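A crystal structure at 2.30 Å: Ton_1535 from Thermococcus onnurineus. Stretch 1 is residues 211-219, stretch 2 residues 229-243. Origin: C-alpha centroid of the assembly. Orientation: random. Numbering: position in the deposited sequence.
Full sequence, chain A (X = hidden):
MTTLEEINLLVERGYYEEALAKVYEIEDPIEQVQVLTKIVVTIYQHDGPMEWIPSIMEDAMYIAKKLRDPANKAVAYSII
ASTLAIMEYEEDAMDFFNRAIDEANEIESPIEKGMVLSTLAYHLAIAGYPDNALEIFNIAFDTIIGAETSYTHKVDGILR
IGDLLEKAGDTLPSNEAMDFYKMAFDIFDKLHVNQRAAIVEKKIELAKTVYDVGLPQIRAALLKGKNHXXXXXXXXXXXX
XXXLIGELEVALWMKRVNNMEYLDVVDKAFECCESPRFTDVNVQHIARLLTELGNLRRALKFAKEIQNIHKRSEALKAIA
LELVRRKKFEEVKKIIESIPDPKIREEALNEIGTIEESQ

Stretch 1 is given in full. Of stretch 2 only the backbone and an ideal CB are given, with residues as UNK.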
# COMPACT_ATOMS: atom_id res chain seq x y z
N TYR A 211 -2.68 -3.38 9.10
CA TYR A 211 -2.02 -4.34 8.23
C TYR A 211 -3.02 -5.27 7.57
O TYR A 211 -3.08 -5.35 6.35
CB TYR A 211 -1.02 -5.17 9.04
CG TYR A 211 -0.07 -5.99 8.20
CD1 TYR A 211 1.09 -5.42 7.70
CD2 TYR A 211 -0.32 -7.34 7.92
CE1 TYR A 211 1.98 -6.17 6.94
CE2 TYR A 211 0.56 -8.09 7.15
CZ TYR A 211 1.71 -7.48 6.67
OH TYR A 211 2.61 -8.17 5.90
N ASP A 212 -3.78 -5.99 8.38
CA ASP A 212 -4.74 -6.97 7.87
C ASP A 212 -5.82 -6.30 7.03
O ASP A 212 -6.17 -6.78 5.96
CB ASP A 212 -5.37 -7.77 9.01
CG ASP A 212 -4.35 -8.60 9.80
OD1 ASP A 212 -3.49 -8.01 10.50
OD2 ASP A 212 -4.40 -9.85 9.72
N VAL A 213 -6.34 -5.18 7.52
CA VAL A 213 -7.31 -4.43 6.74
C VAL A 213 -6.69 -3.23 6.02
O VAL A 213 -7.39 -2.31 5.64
CB VAL A 213 -8.49 -3.91 7.60
CG1 VAL A 213 -9.23 -5.06 8.27
CG2 VAL A 213 -7.98 -2.92 8.62
N GLY A 214 -5.38 -3.25 5.83
CA GLY A 214 -4.71 -2.14 5.18
C GLY A 214 -4.94 -1.98 3.68
O GLY A 214 -3.99 -1.94 2.90
N LEU A 215 -6.20 -1.91 3.27
CA LEU A 215 -6.52 -1.62 1.88
C LEU A 215 -6.04 -0.21 1.56
O LEU A 215 -6.10 0.68 2.41
CB LEU A 215 -8.01 -1.74 1.61
CG LEU A 215 -8.54 -3.16 1.79
CD1 LEU A 215 -10.01 -3.22 1.41
CD2 LEU A 215 -7.73 -4.20 1.00
N PRO A 216 -5.55 -0.01 0.33
CA PRO A 216 -4.95 1.28 -0.01
C PRO A 216 -5.88 2.47 0.24
O PRO A 216 -5.41 3.51 0.68
CB PRO A 216 -4.57 1.13 -1.50
CG PRO A 216 -5.30 -0.08 -1.99
CD PRO A 216 -5.55 -0.96 -0.79
N GLN A 217 -7.19 2.30 0.03
CA GLN A 217 -8.13 3.40 0.23
C GLN A 217 -8.39 3.66 1.72
O GLN A 217 -8.77 4.77 2.13
CB GLN A 217 -9.45 3.14 -0.51
CG GLN A 217 -10.23 1.93 -0.01
CD GLN A 217 -9.91 0.64 -0.77
OE1 GLN A 217 -8.76 0.36 -1.15
NE2 GLN A 217 -10.95 -0.17 -0.98
N ILE A 218 -8.17 2.63 2.53
CA ILE A 218 -8.26 2.73 3.98
C ILE A 218 -7.03 3.47 4.52
O ILE A 218 -7.16 4.39 5.31
CB ILE A 218 -8.43 1.32 4.64
CG1 ILE A 218 -9.88 0.83 4.49
CG2 ILE A 218 -8.06 1.34 6.11
CD1 ILE A 218 -10.02 -0.68 4.52
N ARG A 219 -5.84 3.07 4.08
CA ARG A 219 -4.64 3.76 4.55
C ARG A 219 -4.69 5.22 4.13
O ARG A 219 -4.37 6.11 4.94
CB ARG A 219 -3.35 3.08 4.07
CG ARG A 219 -3.24 1.63 4.54
CD ARG A 219 -1.80 1.17 4.60
NE ARG A 219 -1.03 1.65 3.45
CZ ARG A 219 -1.12 1.13 2.23
NH1 ARG A 219 -1.96 0.12 2.01
NH2 ARG A 219 -0.38 1.62 1.23
N UNK A 229 -14.69 7.54 7.86
CA UNK A 229 -14.78 7.04 6.49
C UNK A 229 -14.10 5.67 6.34
O UNK A 229 -14.63 4.76 5.71
CB UNK A 229 -14.15 8.05 5.52
N UNK A 230 -12.92 5.52 6.93
CA UNK A 230 -12.17 4.27 6.88
C UNK A 230 -12.87 3.17 7.69
O UNK A 230 -12.99 2.02 7.25
CB UNK A 230 -10.75 4.49 7.40
N UNK A 231 -13.34 3.52 8.87
CA UNK A 231 -14.11 2.61 9.69
C UNK A 231 -15.33 2.13 8.93
O UNK A 231 -15.70 0.96 8.99
CB UNK A 231 -14.52 3.28 11.00
N UNK A 232 -15.95 3.05 8.19
CA UNK A 232 -17.11 2.72 7.38
C UNK A 232 -16.76 1.65 6.35
O UNK A 232 -17.53 0.71 6.15
CB UNK A 232 -17.65 3.97 6.69
N UNK A 233 -15.61 1.79 5.70
CA UNK A 233 -15.21 0.80 4.70
C UNK A 233 -15.02 -0.56 5.34
O UNK A 233 -15.44 -1.58 4.79
CB UNK A 233 -13.92 1.23 3.99
N UNK A 234 -14.40 -0.55 6.51
CA UNK A 234 -14.15 -1.77 7.26
C UNK A 234 -15.45 -2.54 7.61
O UNK A 234 -15.49 -3.76 7.47
CB UNK A 234 -13.39 -1.43 8.54
N UNK A 235 -16.51 -1.83 8.00
CA UNK A 235 -17.80 -2.46 8.26
C UNK A 235 -18.41 -3.05 6.99
O UNK A 235 -19.05 -4.10 7.02
CB UNK A 235 -18.76 -1.45 8.88
N UNK A 236 -18.22 -2.36 5.88
CA UNK A 236 -18.75 -2.83 4.61
C UNK A 236 -18.00 -4.08 4.14
O UNK A 236 -18.61 -5.07 3.76
CB UNK A 236 -18.66 -1.73 3.56
N UNK A 237 -16.68 -4.03 4.19
CA UNK A 237 -15.86 -5.05 3.56
C UNK A 237 -15.44 -6.23 4.45
O UNK A 237 -14.85 -7.20 3.97
CB UNK A 237 -14.60 -4.38 3.01
N UNK A 238 -15.74 -6.16 5.74
CA UNK A 238 -15.32 -7.20 6.68
C UNK A 238 -16.37 -7.44 7.75
O UNK A 238 -17.13 -6.53 8.10
CB UNK A 238 -13.99 -6.82 7.33
N UNK A 239 -16.42 -8.66 8.28
CA UNK A 239 -17.23 -8.94 9.47
C UNK A 239 -16.51 -9.90 10.44
O UNK A 239 -15.40 -10.38 10.15
CB UNK A 239 -18.58 -9.53 9.05
N UNK A 240 -17.14 -10.15 11.59
CA UNK A 240 -16.56 -10.98 12.63
C UNK A 240 -15.13 -10.64 13.04
O UNK A 240 -14.81 -9.50 13.39
CB UNK A 240 -16.60 -12.44 12.17
N UNK A 241 -14.25 -11.64 12.99
CA UNK A 241 -12.92 -11.49 13.53
C UNK A 241 -12.12 -10.43 12.79
O UNK A 241 -11.49 -9.60 13.42
CB UNK A 241 -12.18 -12.83 13.48
N UNK A 242 -12.17 -10.45 11.46
CA UNK A 242 -11.40 -9.48 10.69
C UNK A 242 -11.90 -8.07 10.96
O UNK A 242 -11.12 -7.13 11.02
CB UNK A 242 -11.48 -9.79 9.19
N UNK A 243 -13.20 -7.92 11.15
CA UNK A 243 -13.77 -6.62 11.46
C UNK A 243 -13.34 -6.12 12.85
O UNK A 243 -13.17 -4.93 13.07
CB UNK A 243 -15.30 -6.69 11.38

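Position 229 opens the visible helix with its CA-to-CB bond sideways to stretch 1 and nothing of that stretch within 5.5 Å of the ideal CB. Such a site sets few demands. It holds Tyr229, in the t rotamer, whose ring end comes nearer without making a close contact.

Position 230 is much tighter. The CA of 230 lies 5.1 Å from the CA of Ile218, and the ideal CB of 230 points toward stretch 1 and sits 4.2 Å from Ile218 O. Where backbones approach this closely, a small residue is the natural choice: alanine, glycine or perhaps serine. Ala230 is found, its CB 4.4 Å from Ile218 CG2, so a single methyl completes the packing.

Positions 231 and 232 offer stretch 1 nothing, the first pointing away and the second out of reach; this contact leaves both free, and they are Leu231 and Ala232.

At 233 the bond points toward stretch 1 again, and the ideal CB lies 4.1 Å from Ile218 CG1 and 5.5 Å from Gln217 CG. The surroundings are aliphatic and call for a medium-sized apolar side chain: valine, leucine, isoleucine or methionine. Ile233 uses both branches, CG2 reaching Ile218 CD1 at 3.9 Å and CD1 reaching Gln217 CG at 4.0 Å.

Position 234 leaves sideways, its ideal CB 5.3 Å from Ile218 CD1, with Val213 farther along. Leucine, isoleucine or methionine could span that apolar space. Ile234 does so: CG1 lies 4.0 Å from Ile218 CD1, and CD1 lies 4.0 Å from Val213 CG2, so one side chain touches both the loop and the helix of stretch 1.

Positions 235 and 236 are out of reach and are Lys235 and Lys236, the latter poorly ordered.

One turn beyond 233, position 237 points toward stretch 1, and its ideal CB lies 5.0 Å from Leu215 CD1. The side-chain amide of Gln217 lies beyond. A long side chain with an aliphatic stem suits, whether lysine, arginine, glutamine or methionine. Lys237 lays its stem here, with CD 3.8 Å from Leu215 CD1 and CE 3.9 Å from Gln217 NE2; these are packing contacts, not hydrogen bonds.

At 238 the backbone leaves helical angles (-144/152), yet CA-to-CB points toward stretch 1, with Val213 CG1 5.2 Å from the ideal CB and Leu215 farther off. A broad side chain fits: phenylalanine, tyrosine, tryptophan, or a long aliphatic one. In Tyr238 the ring takes Val213 CG1 over one face, 4.0 Å from the centroid in a CH-pi contact, while OH extends to 3.7 Å from Leu215 CG.

Position 239 is out of reach and is Ser239. At 240 phi is +50°, which by itself favours glycine, and Gly240 is present. Position 241, also out of reach, is Val241.

Position 242 leaves sideways, its ideal CB 5.3 Å from Val213 CG1. Many side chains would serve; Met242 makes its closest contact through the backbone, O lying 3.9 Å from Val213 CG1. Position 243 points away and is Arg243.

Stretch 2 (229-243) YALAIIKKKYSGVMR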
# COMPACT_ATOMS: atom_id res chain seq x y z
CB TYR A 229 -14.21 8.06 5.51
CG TYR A 229 -14.29 7.63 4.07
CD1 TYR A 229 -15.50 7.65 3.39
CD2 TYR A 229 -13.17 7.19 3.40
CE1 TYR A 229 -15.59 7.25 2.07
CE2 TYR A 229 -13.24 6.79 2.08
CZ TYR A 229 -14.45 6.82 1.42
OH TYR A 229 -14.51 6.41 0.10
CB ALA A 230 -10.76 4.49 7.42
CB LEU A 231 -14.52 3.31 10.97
CG LEU A 231 -13.34 3.41 11.92
CD1 LEU A 231 -13.74 4.24 13.13
CD2 LEU A 231 -12.88 2.01 12.31
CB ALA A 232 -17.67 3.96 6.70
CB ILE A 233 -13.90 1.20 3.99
CG1 ILE A 233 -14.09 2.52 3.25
CG2 ILE A 233 -13.49 0.11 3.03
CD1 ILE A 233 -12.79 3.17 2.81
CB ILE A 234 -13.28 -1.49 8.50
CG1 ILE A 234 -11.92 -0.94 8.06
CG2 ILE A 234 -13.08 -2.75 9.31
CD1 ILE A 234 -11.06 -0.46 9.20
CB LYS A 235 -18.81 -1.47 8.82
CG LYS A 235 -18.58 -1.05 10.25
CD LYS A 235 -19.74 -0.18 10.72
CE LYS A 235 -19.49 0.42 12.09
NZ LYS A 235 -18.28 1.30 12.14
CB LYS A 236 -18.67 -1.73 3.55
CG LYS A 236 -18.92 -2.21 2.12
CD LYS A 236 -18.29 -1.26 1.10
CE LYS A 236 -18.21 -1.88 -0.30
NZ LYS A 236 -17.50 -0.99 -1.27
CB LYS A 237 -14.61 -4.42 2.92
CG LYS A 237 -14.91 -3.63 1.65
CD LYS A 237 -13.69 -3.56 0.73
CE LYS A 237 -13.92 -2.63 -0.45
NZ LYS A 237 -14.94 -3.16 -1.41
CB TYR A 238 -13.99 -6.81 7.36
CG TYR A 238 -12.83 -6.60 6.42
CD1 TYR A 238 -12.16 -7.67 5.85
CD2 TYR A 238 -12.39 -5.31 6.09
CE1 TYR A 238 -11.08 -7.47 4.98
CE2 TYR A 238 -11.32 -5.11 5.23
CZ TYR A 238 -10.68 -6.20 4.68
OH TYR A 238 -9.62 -6.01 3.82
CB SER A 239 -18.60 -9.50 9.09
OG SER A 239 -18.46 -10.67 8.31
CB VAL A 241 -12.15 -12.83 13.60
CG1 VAL A 241 -12.86 -13.78 14.54
CG2 VAL A 241 -12.04 -13.47 12.22
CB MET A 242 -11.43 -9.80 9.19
CG MET A 242 -10.48 -10.91 8.78
SD MET A 242 -10.76 -11.49 7.09
CE MET A 242 -9.47 -10.62 6.21
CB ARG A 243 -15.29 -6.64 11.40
CG ARG A 243 -15.88 -5.27 11.57
CD ARG A 243 -17.37 -5.25 11.43
NE ARG A 243 -17.92 -4.12 12.17
CZ ARG A 243 -19.22 -3.88 12.32
NH1 ARG A 243 -20.12 -4.69 11.77
NH2 ARG A 243 -19.62 -2.83 13.02
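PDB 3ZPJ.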